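Local coordinates for nucleoprotein (Schmallenberg virus, PDB 4JNG) that encapsidates the viral RNA genome, shields it from nucleases and forms the helical nucleocapsid that serves as template for transcription and replication, at residues K130-A135 / L142-G147; P159-M164 / T199-A204. All coordinates share one frame; numbering follows the deposited sequence.

Contact 1. Residues K130-A135 / L142-G147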
# COMPACT_ATOMS: atom_id res chain seq x y z
N LYS B 130 7.89 13.98 21.85
CA LYS B 130 7.69 13.27 23.11
C LYS B 130 7.85 14.18 24.35
O LYS B 130 7.91 13.68 25.48
CB LYS B 130 8.66 12.09 23.20
CG LYS B 130 8.28 10.92 22.31
CD LYS B 130 7.05 10.19 22.84
CE LYS B 130 6.91 8.79 22.25
NZ LYS B 130 6.31 7.85 23.24
N GLY B 131 7.91 15.49 24.14
CA GLY B 131 8.08 16.46 25.22
C GLY B 131 9.46 16.54 25.87
O GLY B 131 9.56 16.76 27.07
N CYS B 132 10.53 16.39 25.08
CA CYS B 132 11.88 16.28 25.67
C CYS B 132 12.57 17.64 25.94
O CYS B 132 12.65 18.05 27.09
CB CYS B 132 12.78 15.35 24.84
SG CYS B 132 14.22 14.72 25.74
N THR B 133 13.04 18.32 24.90
CA THR B 133 13.86 19.55 25.04
C THR B 133 15.24 19.35 25.68
O THR B 133 15.46 18.42 26.46
CB THR B 133 13.14 20.71 25.78
OG1 THR B 133 12.93 20.38 27.15
CG2 THR B 133 11.82 21.06 25.11
N TRP B 134 16.14 20.27 25.37
CA TRP B 134 17.50 20.28 25.93
C TRP B 134 17.48 20.38 27.45
O TRP B 134 18.46 20.04 28.11
CB TRP B 134 18.31 21.44 25.35
CG TRP B 134 18.83 21.22 23.96
CD1 TRP B 134 18.22 21.59 22.79
CD2 TRP B 134 20.07 20.62 23.58
NE1 TRP B 134 19.00 21.25 21.71
CE2 TRP B 134 20.15 20.65 22.17
CE3 TRP B 134 21.13 20.06 24.31
CZ2 TRP B 134 21.25 20.14 21.47
CZ3 TRP B 134 22.22 19.55 23.61
CH2 TRP B 134 22.27 19.59 22.20
N ALA B 135 16.36 20.86 27.99
CA ALA B 135 16.13 20.97 29.43
C ALA B 135 16.33 19.66 30.16
O ALA B 135 16.84 19.64 31.28
CB ALA B 135 14.74 21.51 29.70
N LEU B 142 19.58 13.94 22.98
CA LEU B 142 20.33 13.43 21.84
C LEU B 142 20.16 11.93 21.72
O LEU B 142 20.31 11.38 20.63
CB LEU B 142 21.81 13.77 21.96
CG LEU B 142 22.18 15.25 21.96
CD1 LEU B 142 23.65 15.38 22.27
CD2 LEU B 142 21.85 15.91 20.62
N GLY B 143 19.83 11.27 22.83
CA GLY B 143 19.51 9.84 22.84
C GLY B 143 18.36 9.45 21.92
O GLY B 143 18.21 8.28 21.58
N PHE B 144 17.55 10.43 21.53
CA PHE B 144 16.45 10.22 20.58
C PHE B 144 16.92 10.10 19.13
O PHE B 144 16.14 9.69 18.26
CB PHE B 144 15.43 11.36 20.69
CG PHE B 144 14.39 11.16 21.75
CD1 PHE B 144 13.30 10.32 21.53
CD2 PHE B 144 14.48 11.81 22.98
CE1 PHE B 144 12.33 10.14 22.50
CE2 PHE B 144 13.52 11.63 23.96
CZ PHE B 144 12.45 10.79 23.72
N ALA B 145 18.17 10.45 18.84
CA ALA B 145 18.67 10.40 17.47
C ALA B 145 18.71 8.97 16.93
O ALA B 145 19.05 8.04 17.66
CB ALA B 145 20.05 11.03 17.37
N PRO B 146 18.36 8.78 15.64
CA PRO B 146 18.61 7.46 15.07
C PRO B 146 20.11 7.18 15.12
O PRO B 146 20.92 8.11 14.92
CB PRO B 146 18.13 7.59 13.62
CG PRO B 146 17.20 8.75 13.63
CD PRO B 146 17.69 9.68 14.69
N GLY B 147 20.48 5.94 15.43
CA GLY B 147 21.88 5.56 15.56
C GLY B 147 22.51 5.80 16.92
O GLY B 147 23.62 5.34 17.16
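A sulfur-aromatic contact between Cys-132 and Phe-144 joins the two loops that flank helix 138-142, close to the RNA-binding region. The thiol comes in at the edge of the phenyl ring, near its plane: Cys-132 SG lies 3.6 Å from Phe-144 CE2. It stands 74° off the ring normal. Cys-132 SG is turned anti to its own backbone nitrogen (chi1 -161°), which carries the sulfur across to the ring, while Cys-132 CB also rests 3.9 Å from CE2 of Phe-144. Further round the same ring, Lys-130 meets it with the root of its chain. Lys-130 CB sits 4.0 Å from CZ of Phe-144, and the two side chains cross at about a right angle. The lysine then bends at chi2 and turns off from the ring, its NZ forming a salt bridge with Asp-170; the side chain also runs close to that of Arg-166, an RNA-binding residue.

Phe-144 is presented by a type I beta turn from Leu-142 to Ala-145, closed by the bond from Ala-145 N to Leu-142 O (2.9 Å). From the first residue of that turn a second apolar meeting reaches back to the 130-135 loop, where CD2 of Leu-142 lies 4.0 Å from CH2 of Trp-134, the approach oblique to the indole. The indole NE1 is hydrogen-bonded to Ile-122 O, its ring meets that of Tyr-141, and helix 112-121 packs against it. Leu-142 rests in turn on Ile-104 and Ala-105 of helix 93-110.

Contact 2. Residues P159-M164 / T199-A204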
# COMPACT_ATOMS: atom_id res chain seq x y z
N PRO B 159 18.62 5.48 24.65
CA PRO B 159 18.06 4.94 23.41
C PRO B 159 17.38 3.57 23.60
O PRO B 159 16.39 3.29 22.95
CB PRO B 159 19.27 4.83 22.49
CG PRO B 159 20.26 5.79 23.03
CD PRO B 159 20.06 5.79 24.51
N LEU B 160 17.94 2.75 24.49
CA LEU B 160 17.35 1.46 24.84
C LEU B 160 15.96 1.59 25.44
O LEU B 160 15.03 0.94 24.98
CB LEU B 160 18.25 0.71 25.83
CG LEU B 160 17.64 -0.55 26.46
CD1 LEU B 160 17.25 -1.57 25.40
CD2 LEU B 160 18.60 -1.15 27.46
N VAL B 161 15.84 2.43 26.47
CA VAL B 161 14.58 2.58 27.19
C VAL B 161 13.58 3.43 26.40
O VAL B 161 12.37 3.19 26.48
CB VAL B 161 14.76 3.11 28.63
CG1 VAL B 161 15.72 2.21 29.41
CG2 VAL B 161 15.24 4.56 28.66
N ILE B 162 14.07 4.40 25.64
CA ILE B 162 13.21 5.16 24.70
C ILE B 162 12.49 4.22 23.73
O ILE B 162 11.35 4.48 23.33
CB ILE B 162 14.02 6.20 23.90
CG1 ILE B 162 14.40 7.40 24.78
CG2 ILE B 162 13.22 6.69 22.69
CD1 ILE B 162 15.44 8.32 24.18
N GLU B 163 13.16 3.14 23.34
CA GLU B 163 12.58 2.18 22.41
C GLU B 163 11.59 1.27 23.13
O GLU B 163 10.53 0.96 22.59
CB GLU B 163 13.67 1.36 21.73
CG GLU B 163 13.42 1.14 20.25
CD GLU B 163 14.64 1.41 19.40
OE1 GLU B 163 14.78 2.55 18.90
OE2 GLU B 163 15.47 0.49 19.25
N MET B 164 11.94 0.84 24.35
CA MET B 164 11.02 0.08 25.18
C MET B 164 9.71 0.84 25.31
O MET B 164 8.64 0.32 24.98
CB MET B 164 11.61 -0.20 26.57
CG MET B 164 12.56 -1.39 26.61
SD MET B 164 13.28 -1.66 28.24
CE MET B 164 14.24 -3.15 27.95
N THR B 199 20.08 -1.92 37.35
CA THR B 199 19.75 -0.80 38.24
C THR B 199 19.83 0.54 37.50
O THR B 199 18.93 1.38 37.63
CB THR B 199 20.69 -0.76 39.47
OG1 THR B 199 20.62 -2.01 40.17
CG2 THR B 199 20.33 0.37 40.43
N GLU B 200 20.92 0.74 36.76
CA GLU B 200 21.06 1.91 35.89
C GLU B 200 19.94 1.97 34.86
O GLU B 200 19.38 3.04 34.60
CB GLU B 200 22.42 1.91 35.16
CG GLU B 200 23.42 2.94 35.66
CD GLU B 200 24.11 2.54 36.95
OE1 GLU B 200 23.48 1.88 37.79
OE2 GLU B 200 25.30 2.91 37.12
N ILE B 201 19.62 0.82 34.26
CA ILE B 201 18.64 0.76 33.18
C ILE B 201 17.25 1.09 33.71
O ILE B 201 16.53 1.89 33.12
CB ILE B 201 18.64 -0.61 32.48
CG1 ILE B 201 20.00 -0.87 31.82
CG2 ILE B 201 17.55 -0.67 31.41
CD1 ILE B 201 20.26 -2.32 31.49
N LYS B 202 16.89 0.47 34.84
CA LYS B 202 15.60 0.73 35.48
C LYS B 202 15.51 2.20 35.88
O LYS B 202 14.45 2.82 35.76
CB LYS B 202 15.39 -0.18 36.70
CG LYS B 202 13.99 -0.76 36.81
CD LYS B 202 12.91 0.32 36.80
CE LYS B 202 11.57 -0.22 37.28
NZ LYS B 202 11.05 -1.30 36.41
N ALA B 203 16.62 2.76 36.34
CA ALA B 203 16.68 4.19 36.67
C ALA B 203 16.38 5.04 35.45
O ALA B 203 15.46 5.86 35.48
CB ALA B 203 18.04 4.54 37.25
N ALA B 204 17.13 4.84 34.36
CA ALA B 204 16.93 5.59 33.12
C ALA B 204 15.55 5.34 32.48
O ALA B 204 14.95 6.25 31.90
CB ALA B 204 18.03 5.28 32.12
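Val-161 of helix 158-168 packs against Ile-201 and Ala-204 of helix 198-209, CG1 meeting Ile-201 and CG2 meeting Ala-204, and within the two segments it buries more surface than Leu-160. Val-161 CG1 lies 3.8 Å from Ile-201 O and 4.0 Å from Ile-201 CG2. Val-161 CG2 is 3.7 Å from Ala-204 O. With CG1 anti to its own carbonyl carbon (chi1 -56°), the valine spreads both branches along the facing helix. The small side chain of Ala-204 is consistent with the backbone approach here, the CA atoms of Val-161 and Ala-204 being 7.1 Å apart. Leu-160 makes a lighter touch, its CD2 4.1 Å from CG2 of Ile-201.

The segment axes approach to 9.7 Å and cross at -55°, so the touching patch is short. On the solvent side, Thr-199 and Glu-200 are exposed, and Lys-202 points away from helix 158-168 and packs on Leu-226 of a neighbouring subunit. Trp-193 covers both Leu-160 and Ile-201, and Arg-223 of that subunit packs on the same two residues. No hydrogen bond links the segments: methyls pack against methyls and the backbone carbonyls of Ile-201 and Ala-204, which implies van der Waals contact and burial rather than polar bonds.

Overall arrangement
Along the chain the contacts come in series: contact 1 closes at Gly-147 before contact 2 opens on helix 158-168, and helix 198-209 follows much later. Their centres are 14 Å apart, yet they touch directly. The ring of Phe-144 meets Ile-162, with CE1 of Phe-144 3.6 Å from CG2 of Ile-162, and Gly-143 O lies 3.5 Å from CG of Pro-159. Helix 158-168 thus stands between the loops around helix 138-142 and helix 198-209. Contact 1 comes to about 4 Å from the RNA and contact 2 to about 6 Å (nearest atoms), consistent with one packed run reaching from the RNA side to a subunit interface, where Arg-223 of a neighbouring subunit meets contact 2.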